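Local coordinates for protein heterodimeric restriction endonuclease R.BspD6I small subunit (Bacillus sp., PDB 2P14) that serves as the catalytic subunit of a heterodimeric type IIS restriction endonuclease, probably cutting DNA in complex with a larger site-specific nickase subunit, at residues K158-L161 with I162-R166; K139-V142 with T143-G147; K13-P17 with P18-E22; K111-D114 with L115-R119. All coordinates share one frame; numbering follows the deposited sequence.

How the contacts relate
Contacts 1 and 2 are helical turns on successive helices, 154-165 and 135-146, and they meet directly: I160 of contact 1 lays CG2 3.9 Å from L141 CD1 and CD1 4.0 Å from L145 CD1, both of contact 2. Contacts 3 and 4 are helix starts, at helices 17-32 and 115-121; their nearest atoms are about 5 Å apart, without touching. Contact 3 lies across the chain's centre from contact 1, about 28 Å between centres. All four belong to the framework around the mixed sheet of a PDDEXK-clan nuclease. A bound sulfate, probably from the crystallisation liquor, lies about 5 Å from the N19 side chain of contact 3.

Contact 1 (K158-L161 with I162-R166); sequences KEIL and IKLLR
The chi1 angle of I160, -74°, sets CG2 anti to the backbone N, while in L164, at -66°, it is CG that turns back beside the backbone N; the two side chains therefore run alongside each other, and I160 CG2 comes to 3.8 Å from L164 CD1. L164 also folds over the backbone of the preceding turn, its CG only 3.3 Å from I160 O. A second pair four residues apart lies on another side of the helix. K158 and I162 point the same way, with I162 CD1 4.0 Å from K158 CG, so that the methyl end of the isoleucine rests on the aliphatic part of the lysine. The K158 chain bends before its amine, which forms a salt bridge with E103. These i to i+4 pairs belong to the last turns of helix 154-165, in which I162 N donates to K158 O, K163 N to E159 O, L164 N to I160 O and L165 N to L161 O. The last of these is short, 2.8 Å from L165 N to L161 O, but more bent than the others, with 141° at the hydrogen. Next along the chain, R166 adopts positive phi and leaves the helix. Buried L161, L164 and L165 all rest on I131 of the edge strand 130-134, whereas I162 reaches Y105 of strand 104-110. K163 lies on the more open side, its CB 3.4 Å from I160 O and its side chain against F180 and N184 of helix 174-184.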
loop_
_atom_site.group_PDB
_atom_site.type_symbol
_atom_site.label_atom_id
_atom_site.label_comp_id
_atom_site.label_asym_id
_atom_site.label_seq_id
_atom_site.Cartn_x
_atom_site.Cartn_y
_atom_site.Cartn_z
ATOM N N LYS A 158 -11.704 -1.038 4.637
ATOM C CA LYS A 158 -11.844 -2.376 4.040
ATOM C C LYS A 158 -12.859 -2.369 2.872
ATOM O O LYS A 158 -12.590 -2.943 1.800
ATOM C CB LYS A 158 -12.239 -3.416 5.105
ATOM C CG LYS A 158 -12.162 -4.848 4.526
ATOM C CD LYS A 158 -12.464 -5.944 5.525
ATOM C CE LYS A 158 -13.945 -6.302 5.396
ATOM N NZ LYS A 158 -14.316 -7.414 6.312
ATOM N N GLU A 159 -14.022 -1.741 3.078
ATOM C CA GLU A 159 -15.024 -1.690 2.001
ATOM C C GLU A 159 -14.488 -1.002 0.742
ATOM O O GLU A 159 -14.756 -1.439 -0.391
ATOM C CB GLU A 159 -16.294 -0.994 2.483
ATOM C CG GLU A 159 -17.129 -1.824 3.445
ATOM C CD GLU A 159 -18.401 -1.102 3.835
ATOM O OE1 GLU A 159 -18.550 0.081 3.445
ATOM O OE2 GLU A 159 -19.247 -1.719 4.527
ATOM N N ILE A 160 -13.718 0.069 0.937
ATOM C CA ILE A 160 -13.160 0.808 -0.194
ATOM C C ILE A 160 -12.137 -0.069 -0.932
ATOM O O ILE A 160 -12.150 -0.135 -2.165
ATOM C CB ILE A 160 -12.525 2.125 0.276
ATOM C CG1 ILE A 160 -13.608 3.143 0.628
ATOM C CG2 ILE A 160 -11.580 2.700 -0.771
ATOM C CD1 ILE A 160 -13.129 4.181 1.620
ATOM N N LEU A 161 -11.262 -0.732 -0.178
ATOM C CA LEU A 161 -10.255 -1.610 -0.810
ATOM C C LEU A 161 -10.943 -2.722 -1.613
ATOM O O LEU A 161 -10.498 -3.046 -2.723
ATOM C CB LEU A 161 -9.317 -2.201 0.241
ATOM C CG LEU A 161 -8.352 -1.203 0.894
ATOM C CD1 LEU A 161 -7.539 -1.946 1.918
ATOM C CD2 LEU A 161 -7.437 -0.526 -0.170
ATOM N N ILE A 162 -12.048 -3.275 -1.089
ATOM C CA ILE A 162 -12.762 -4.346 -1.818
ATOM C C ILE A 162 -13.364 -3.778 -3.114
ATOM O O ILE A 162 -13.271 -4.417 -4.167
ATOM C CB ILE A 162 -13.830 -5.012 -0.929
ATOM C CG1 ILE A 162 -13.118 -5.775 0.202
ATOM C CG2 ILE A 162 -14.770 -5.909 -1.772
ATOM C CD1 ILE A 162 -14.070 -6.297 1.282
ATOM N N LYS A 163 -13.945 -2.583 -3.034
ATOM C CA LYS A 163 -14.452 -1.918 -4.230
ATOM C C LYS A 163 -13.334 -1.733 -5.271
ATOM O O LYS A 163 -13.520 -2.058 -6.443
ATOM C CB LYS A 163 -15.056 -0.564 -3.869
ATOM C CG LYS A 163 -15.664 0.196 -5.024
ATOM C CD LYS A 163 -16.135 1.568 -4.532
ATOM C CE LYS A 163 -15.029 2.337 -3.794
ATOM N NZ LYS A 163 -15.501 3.684 -3.351
ATOM N N LEU A 164 -12.183 -1.214 -4.833
ATOM C CA LEU A 164 -11.079 -0.903 -5.736
ATOM C C LEU A 164 -10.405 -2.155 -6.305
ATOM O O LEU A 164 -9.884 -2.120 -7.421
ATOM C CB LEU A 164 -10.030 -0.076 -5.007
ATOM C CG LEU A 164 -10.511 1.299 -4.594
ATOM C CD1 LEU A 164 -9.398 1.988 -3.763
ATOM C CD2 LEU A 164 -10.921 2.174 -5.789
ATOM N N LEU A 165 -10.481 -3.246 -5.538
ATOM C CA LEU A 165 -9.948 -4.544 -5.955
ATOM C C LEU A 165 -10.539 -5.041 -7.273
ATOM O O LEU A 165 -9.833 -5.696 -8.059
ATOM C CB LEU A 165 -10.160 -5.591 -4.850
ATOM C CG LEU A 165 -9.665 -7.018 -5.126
ATOM C CD1 LEU A 165 -8.120 -7.104 -5.290
ATOM C CD2 LEU A 165 -10.156 -7.946 -3.995
ATOM N N ARG A 166 -11.816 -4.725 -7.510
ATOM C CA ARG A 166 -12.505 -5.233 -8.692
ATOM C C ARG A 166 -12.262 -6.734 -8.934
ATOM O O ARG A 166 -11.757 -7.145 -9.996
ATOM C CB ARG A 166 -12.116 -4.422 -9.934
ATOM C CG ARG A 166 -12.622 -2.949 -9.926
ATOM C CD ARG A 166 -14.151 -2.846 -9.867
ATOM N NE ARG A 166 -14.796 -3.541 -10.990
ATOM C CZ ARG A 166 -15.023 -3.015 -12.202
ATOM N NH1 ARG A 166 -14.646 -1.786 -12.502
ATOM N NH2 ARG A 166 -15.602 -3.751 -13.147
#

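Contact 2 (K139-V142 with T143-G147); sequences KKLV and TQLKG
The last turns of helix 135-146 carry this contact, an amphipathic stretch packed through its leucines against helix 154-165 in the PDDEXK-type fold. L141 and L145, one turn apart, lie side by side and point the same way; L145 CD2 approaches L141 CD1 to 4.0 Å. Both leucines reach I160 of the neighbouring helix, and L141 touches L157 as well. V142, on the adjoining buried face, is packed against V28 of helix 17-32 and M1. The backbone closes the turn with L145 N bonded to L141 O at 3.0 Å and Q144 N to K140 O at 2.8 Å, while K146 N reaches V142 O by a more bent bond, 136° at the hydrogen. On the solvent side Q144 extends back along the preceding turn: its CG sits 3.2 Å from K140 O, and its NE2 ends 4.2 Å from K140 CB, a packing contact between the amide end and the lysine methylene. The flanking lysines turn their amines elsewhere, K139 to a salt bridge with E9 and K146 to the carbonyl oxygen of E150. T143 folds its hydroxyl back onto the helix. With chi1 at -51°, OG1 stands beside its own backbone N, and two donors of one residue grip a single acceptor. T143 N reaches K139 O at 2.9 Å, and T143 OG1 donates to that same K139 O, also at 2.9 Å, from above the carbonyl plane, 39° out of it.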
loop_
_atom_site.group_PDB
_atom_site.type_symbol
_atom_site.label_atom_id
_atom_site.label_comp_id
_atom_site.label_asym_id
_atom_site.label_seq_id
_atom_site.Cartn_x
_atom_site.Cartn_y
_atom_site.Cartn_z
ATOM N N LYS A 139 -3.159 9.793 -1.641
ATOM C CA LYS A 139 -3.402 11.079 -0.966
ATOM C C LYS A 139 -4.875 11.439 -1.048
ATOM O O LYS A 139 -5.469 11.885 -0.054
ATOM C CB LYS A 139 -2.632 12.210 -1.609
ATOM C CG LYS A 139 -1.149 12.196 -1.470
ATOM C CD LYS A 139 -0.721 13.493 -2.115
ATOM C CE LYS A 139 0.736 13.697 -2.074
ATOM N NZ LYS A 139 1.071 15.045 -2.648
ATOM N N LYS A 140 -5.468 11.270 -2.233
ATOM C CA LYS A 140 -6.905 11.540 -2.410
ATOM C C LYS A 140 -7.732 10.697 -1.442
ATOM O O LYS A 140 -8.593 11.236 -0.746
ATOM C CB LYS A 140 -7.366 11.326 -3.859
ATOM C CG LYS A 140 -7.250 12.541 -4.719
ATOM C CD LYS A 140 -8.241 12.457 -5.881
ATOM C CE LYS A 140 -8.635 13.839 -6.429
ATOM N NZ LYS A 140 -7.729 14.253 -7.541
ATOM N N LEU A 141 -7.432 9.400 -1.342
ATOM C CA LEU A 141 -8.111 8.491 -0.440
ATOM C C LEU A 141 -8.017 8.940 1.017
ATOM O O LEU A 141 -9.020 8.960 1.729
ATOM C CB LEU A 141 -7.595 7.058 -0.600
ATOM C CG LEU A 141 -8.149 6.016 0.375
ATOM C CD1 LEU A 141 -9.691 5.951 0.315
ATOM C CD2 LEU A 141 -7.534 4.660 0.082
ATOM N N VAL A 142 -6.824 9.312 1.452
ATOM C CA VAL A 142 -6.641 9.738 2.849
ATOM C C VAL A 142 -7.440 11.025 3.114
ATOM O O VAL A 142 -8.089 11.134 4.162
ATOM C CB VAL A 142 -5.114 9.926 3.194
ATOM C CG1 VAL A 142 -4.937 10.497 4.634
ATOM C CG2 VAL A 142 -4.369 8.594 3.081
ATOM N N THR A 143 -7.383 11.973 2.174
ATOM C CA THR A 143 -8.055 13.274 2.322
ATOM C C THR A 143 -9.567 13.113 2.313
ATOM O O THR A 143 -10.284 13.814 3.055
ATOM C CB THR A 143 -7.630 14.289 1.239
ATOM O OG1 THR A 143 -6.205 14.357 1.185
ATOM C CG2 THR A 143 -8.183 15.701 1.573
ATOM N N GLN A 144 -10.061 12.197 1.486
ATOM C CA GLN A 144 -11.486 11.906 1.463
ATOM C C GLN A 144 -11.902 11.314 2.809
ATOM O O GLN A 144 -12.928 11.711 3.376
ATOM C CB GLN A 144 -11.839 10.959 0.315
ATOM C CG GLN A 144 -11.753 11.592 -1.074
ATOM C CD GLN A 144 -11.880 10.548 -2.193
ATOM O OE1 GLN A 144 -12.334 9.411 -1.968
ATOM N NE2 GLN A 144 -11.480 10.931 -3.400
ATOM N N LEU A 145 -11.088 10.400 3.334
ATOM C CA LEU A 145 -11.329 9.796 4.655
ATOM C C LEU A 145 -11.319 10.788 5.827
ATOM O O LEU A 145 -12.191 10.736 6.704
ATOM C CB LEU A 145 -10.294 8.705 4.943
ATOM C CG LEU A 145 -10.671 7.215 4.935
ATOM C CD1 LEU A 145 -12.055 6.917 4.332
ATOM C CD2 LEU A 145 -9.566 6.390 4.298
ATOM N N LYS A 146 -10.350 11.707 5.823
ATOM C CA LYS A 146 -10.056 12.487 7.028
ATOM C C LYS A 146 -10.288 13.996 6.947
ATOM O O LYS A 146 -10.355 14.665 8.001
ATOM C CB LYS A 146 -8.621 12.213 7.496
ATOM C CG LYS A 146 -8.387 10.817 8.097
ATOM C CD LYS A 146 -9.371 10.462 9.218
ATOM C CE LYS A 146 -9.277 11.475 10.355
ATOM N NZ LYS A 146 -9.963 10.951 11.564
ATOM N N GLY A 147 -10.386 14.529 5.732
ATOM C CA GLY A 147 -10.441 15.981 5.531
ATOM C C GLY A 147 -11.626 16.679 6.174
ATOM O O GLY A 147 -11.519 17.875 6.503
#

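Contact 3 (K13-P17 with P18-E22); sequences KTINP and PNYFE
The backbone is extended at T14, turns at I15 and becomes helical from P17, which places N16 O before Y20 N in a bond of 3.2 Å and P17 O before F21 N at 2.8 Å. T14 lies across the Y20 ring: its CB stands over one face, 3.7 Å from the ring centroid and offset toward the rim, in a CH-pi contact. The T14 hydroxyl is held by V11 O. At the ring edge, in its plane, N16 O faces Y20 CD2. The far end of the tyrosine is tied back to the loop by a water that accepts from I15 N and bonds to Y20 OH, while F7 of helix 2-7 packs on both T14 and Y20. With an alanine here in place of Y20, T14 would probably lose the surface on which it rests, and the water on I15 N would lose its hydroxyl partner. N16 has CG anti to its backbone N (chi1 -172°), an orientation that brings OD1 3.1 Å from N19 N in a capping bond. The two side-chain amides stack with their planes only 1° apart, N16 CG lying 3.2 Å from N19 ND2. The prolines are pressed together, P17 CB to P18 CD measuring a tight 3.4 Å. Neither proline has an N-H to offer, and N19 supplies the first one of the helix. An asparagine N-cap followed by proline in the first turn is a classic helix start, and here it opens helix 17-32.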
loop_
_atom_site.group_PDB
_atom_site.type_symbol
_atom_site.label_atom_id
_atom_site.label_comp_id
_atom_site.label_asym_id
_atom_site.label_seq_id
_atom_site.Cartn_x
_atom_site.Cartn_y
_atom_site.Cartn_z
ATOM N N LYS A 13 14.182 13.859 -2.492
ATOM C CA LYS A 13 15.321 14.730 -2.164
ATOM C C LYS A 13 16.010 14.362 -0.848
ATOM O O LYS A 13 16.942 15.049 -0.397
ATOM C CB LYS A 13 14.872 16.202 -2.172
ATOM C CG LYS A 13 14.637 16.712 -3.588
ATOM C CD LYS A 13 14.039 18.092 -3.664
ATOM C CE LYS A 13 12.575 18.087 -3.359
ATOM N NZ LYS A 13 12.183 19.504 -2.984
ATOM N N THR A 14 15.555 13.281 -0.222
ATOM C CA THR A 14 16.217 12.742 0.974
ATOM C C THR A 14 17.433 11.902 0.584
ATOM O O THR A 14 17.637 11.580 -0.585
ATOM C CB THR A 14 15.228 11.890 1.824
ATOM O OG1 THR A 14 14.867 10.708 1.098
ATOM C CG2 THR A 14 13.981 12.736 2.229
ATOM N N ILE A 15 18.236 11.524 1.574
ATOM C CA ILE A 15 19.448 10.770 1.283
ATOM C C ILE A 15 19.170 9.339 0.786
ATOM O O ILE A 15 19.977 8.733 0.092
ATOM C CB ILE A 15 20.442 10.789 2.473
ATOM C CG1 ILE A 15 21.854 10.482 1.970
ATOM C CG2 ILE A 15 20.014 9.866 3.615
ATOM C CD1 ILE A 15 22.451 11.583 1.154
ATOM N N ASN A 16 17.987 8.827 1.093
ATOM C CA ASN A 16 17.637 7.487 0.647
ATOM C C ASN A 16 16.132 7.451 0.400
ATOM O O ASN A 16 15.323 7.104 1.304
ATOM C CB ASN A 16 18.049 6.457 1.698
ATOM C CG ASN A 16 17.888 5.038 1.218
ATOM O OD1 ASN A 16 16.795 4.627 0.791
ATOM N ND2 ASN A 16 18.980 4.260 1.274
ATOM N N PRO A 17 15.733 7.877 -0.808
ATOM C CA PRO A 17 14.282 7.983 -1.027
ATOM C C PRO A 17 13.438 6.730 -0.691
ATOM O O PRO A 17 12.356 6.861 -0.089
ATOM C CB PRO A 17 14.181 8.416 -2.496
ATOM C CG PRO A 17 15.499 9.227 -2.691
ATOM C CD PRO A 17 16.513 8.378 -1.961
ATOM N N PRO A 18 13.887 5.524 -1.089
ATOM C CA PRO A 18 13.101 4.327 -0.688
ATOM C C PRO A 18 12.814 4.218 0.803
ATOM O O PRO A 18 11.684 3.863 1.199
ATOM C CB PRO A 18 14.002 3.175 -1.132
ATOM C CG PRO A 18 14.648 3.770 -2.411
ATOM C CD PRO A 18 15.031 5.144 -1.948
ATOM N N ASN A 19 13.801 4.493 1.637
ATOM C CA ASN A 19 13.637 4.421 3.082
ATOM C C ASN A 19 12.613 5.446 3.573
ATOM O O ASN A 19 11.777 5.170 4.447
ATOM C CB ASN A 19 14.982 4.668 3.795
ATOM C CG ASN A 19 15.948 3.498 3.678
ATOM O OD1 ASN A 19 15.601 2.400 3.250
ATOM N ND2 ASN A 19 17.188 3.749 4.083
ATOM N N TYR A 20 12.671 6.655 3.013
ATOM C CA TYR A 20 11.737 7.708 3.439
ATOM C C TYR A 20 10.326 7.507 2.876
ATOM O O TYR A 20 9.357 7.908 3.500
ATOM C CB TYR A 20 12.259 9.105 3.103
ATOM C CG TYR A 20 13.398 9.540 3.993
ATOM C CD1 TYR A 20 13.190 10.403 5.070
ATOM C CD2 TYR A 20 14.693 9.051 3.765
ATOM C CE1 TYR A 20 14.300 10.800 5.911
ATOM C CE2 TYR A 20 15.761 9.421 4.584
ATOM C CZ TYR A 20 15.552 10.288 5.631
ATOM O OH TYR A 20 16.676 10.644 6.386
ATOM N N PHE A 21 10.229 6.840 1.737
ATOM C CA PHE A 21 8.914 6.570 1.133
ATOM C C PHE A 21 8.136 5.596 1.994
ATOM O O PHE A 21 6.957 5.841 2.331
ATOM C CB PHE A 21 9.134 6.028 -0.285
ATOM C CG PHE A 21 7.896 5.938 -1.119
ATOM C CD1 PHE A 21 7.073 7.041 -1.305
ATOM C CD2 PHE A 21 7.572 4.744 -1.740
ATOM C CE1 PHE A 21 5.923 6.935 -2.122
ATOM C CE2 PHE A 21 6.429 4.625 -2.531
ATOM C CZ PHE A 21 5.619 5.721 -2.744
ATOM N N GLU A 22 8.766 4.491 2.395
ATOM C CA GLU A 22 8.072 3.509 3.259
ATOM C C GLU A 22 7.778 4.134 4.624
ATOM O O GLU A 22 6.670 3.994 5.171
ATOM C CB GLU A 22 8.854 2.183 3.375
ATOM C CG GLU A 22 10.178 2.242 4.120
ATOM C CD GLU A 22 10.968 0.931 4.023
ATOM O OE1 GLU A 22 10.421 -0.071 3.526
ATOM O OE2 GLU A 22 12.140 0.924 4.482
HETATM O O HOH W 1 17.849 12.581 4.257
#

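Contact 4 (K111-D114 with L115-R119); sequences KSID and LSFAR
D114 supplies two acceptors to the start of helix 115-121. Its side-chain OD2 takes the F117 N-H at 3.0 Å, with 155° at the hydrogen; the donor meets the oxygen on its anti side, 25° out of the carboxylate plane. Its backbone oxygen accepts from A118 N at 2.9 Å, this donor lying in the carbonyl plane. The carboxylate is carried there by a chi1 of 172°, which puts CG opposite the backbone N and sends OD2 over the first turn. L115 N, in the first residue of the helix, is satisfied by a water at 2.8 Å, and that water in turn donates weakly to D114 OD1, 3.4 Å away. Further back, the amide of Q82 serves both sides of I113, its OE1 accepting from D114 N and its NE2 donating to S112 O. R119 forms its salt bridge through NH2 with E175, and its NH1 stays 6.5 Å from D114 OD2, too far for direct contact. Apolar packing backs the polar cap: I113 CG2 lies 4.3 Å from A118 CB, a hydrophobic staple across the capping residue, and 4.3 Å from F117 CD2, at the edge of the ring. Replacing D114 by an alanine would probably leave F117 N without its capping acceptor and the water on L115 N without its weak carboxylate partner. A carboxylate in this N-cap position answers an amide hydrogen, that of F117, which no preceding turn can bind, and its negative charge is likely to interact favourably with the partly positive N-terminal end of the helix.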
loop_
_atom_site.group_PDB
_atom_site.type_symbol
_atom_site.label_atom_id
_atom_site.label_comp_id
_atom_site.label_asym_id
_atom_site.label_seq_id
_atom_site.Cartn_x
_atom_site.Cartn_y
_atom_site.Cartn_z
ATOM N N LYS A 111 4.732 5.323 -7.501
ATOM C CA LYS A 111 4.545 6.629 -8.187
ATOM C C LYS A 111 3.600 6.490 -9.369
ATOM O O LYS A 111 2.776 7.364 -9.663
ATOM C CB LYS A 111 5.886 7.173 -8.689
ATOM C CG LYS A 111 6.811 7.585 -7.557
ATOM C CD LYS A 111 7.914 8.497 -8.074
ATOM C CE LYS A 111 8.798 7.815 -9.098
ATOM N NZ LYS A 111 9.878 8.744 -9.552
ATOM N N SER A 112 3.738 5.351 -10.041
ATOM C CA SER A 112 2.876 5.015 -11.159
ATOM C C SER A 112 2.810 3.507 -11.196
ATOM O O SER A 112 3.758 2.830 -10.806
ATOM C CB SER A 112 3.439 5.575 -12.460
ATOM O OG SER A 112 4.761 5.124 -12.645
ATOM N N ILE A 113 1.662 2.982 -11.645
ATOM C CA ILE A 113 1.449 1.527 -11.622
ATOM C C ILE A 113 1.679 0.970 -13.018
ATOM O O ILE A 113 1.006 1.389 -13.981
ATOM C CB ILE A 113 0.015 1.159 -11.125
ATOM C CG1 ILE A 113 -0.260 1.811 -9.765
ATOM C CG2 ILE A 113 -0.154 -0.385 -11.086
ATOM C CD1 ILE A 113 0.773 1.433 -8.684
ATOM N N ASP A 114 2.631 0.049 -13.133
ATOM C CA ASP A 114 2.965 -0.532 -14.434
ATOM C C ASP A 114 1.917 -1.587 -14.806
ATOM O O ASP A 114 1.473 -2.364 -13.960
ATOM C CB ASP A 114 4.365 -1.128 -14.363
ATOM C CG ASP A 114 4.721 -1.926 -15.586
ATOM O OD1 ASP A 114 5.010 -1.290 -16.610
ATOM O OD2 ASP A 114 4.701 -3.174 -15.499
ATOM N N LEU A 115 1.531 -1.620 -16.083
ATOM C CA LEU A 115 0.495 -2.548 -16.524
ATOM C C LEU A 115 0.914 -4.024 -16.369
ATOM O O LEU A 115 0.109 -4.845 -15.970
ATOM C CB LEU A 115 0.113 -2.222 -17.957
ATOM C CG LEU A 115 -1.293 -2.530 -18.421
ATOM C CD1 LEU A 115 -2.369 -1.822 -17.588
ATOM C CD2 LEU A 115 -1.343 -2.088 -19.886
ATOM N N SER A 116 2.179 -4.370 -16.651
ATOM C CA SER A 116 2.622 -5.749 -16.459
ATOM C C SER A 116 2.580 -6.154 -14.988
ATOM O O SER A 116 2.218 -7.265 -14.665
ATOM C CB SER A 116 4.019 -5.977 -17.029
ATOM O OG SER A 116 4.033 -5.677 -18.404
ATOM N N PHE A 117 2.954 -5.233 -14.103
ATOM C CA PHE A 117 2.809 -5.460 -12.664
ATOM C C PHE A 117 1.326 -5.676 -12.290
ATOM O O PHE A 117 1.006 -6.585 -11.550
ATOM C CB PHE A 117 3.376 -4.272 -11.892
ATOM C CG PHE A 117 3.224 -4.379 -10.385
ATOM C CD1 PHE A 117 4.053 -5.206 -9.623
ATOM C CD2 PHE A 117 2.215 -3.654 -9.741
ATOM C CE1 PHE A 117 3.899 -5.283 -8.242
ATOM C CE2 PHE A 117 2.049 -3.734 -8.375
ATOM C CZ PHE A 117 2.902 -4.539 -7.619
ATOM N N ALA A 118 0.444 -4.819 -12.809
ATOM C CA ALA A 118 -1.001 -4.956 -12.521
ATOM C C ALA A 118 -1.556 -6.290 -13.010
ATOM O O ALA A 118 -2.377 -6.907 -12.331
ATOM C CB ALA A 118 -1.775 -3.815 -13.144
ATOM N N ARG A 119 -1.093 -6.726 -14.181
ATOM C CA ARG A 119 -1.469 -8.051 -14.679
ATOM C C ARG A 119 -1.025 -9.172 -13.743
ATOM O O ARG A 119 -1.785 -10.127 -13.488
ATOM C CB ARG A 119 -0.963 -8.265 -16.120
ATOM C CG ARG A 119 -1.715 -7.388 -17.135
ATOM C CD ARG A 119 -1.164 -7.672 -18.521
ATOM N NE ARG A 119 -1.576 -6.664 -19.480
ATOM C CZ ARG A 119 -0.738 -5.822 -20.063
ATOM N NH1 ARG A 119 0.571 -5.881 -19.791
ATOM N NH2 ARG A 119 -1.200 -4.936 -20.936
HETATM O O HOH W 2 2.333 -0.018 -18.198
#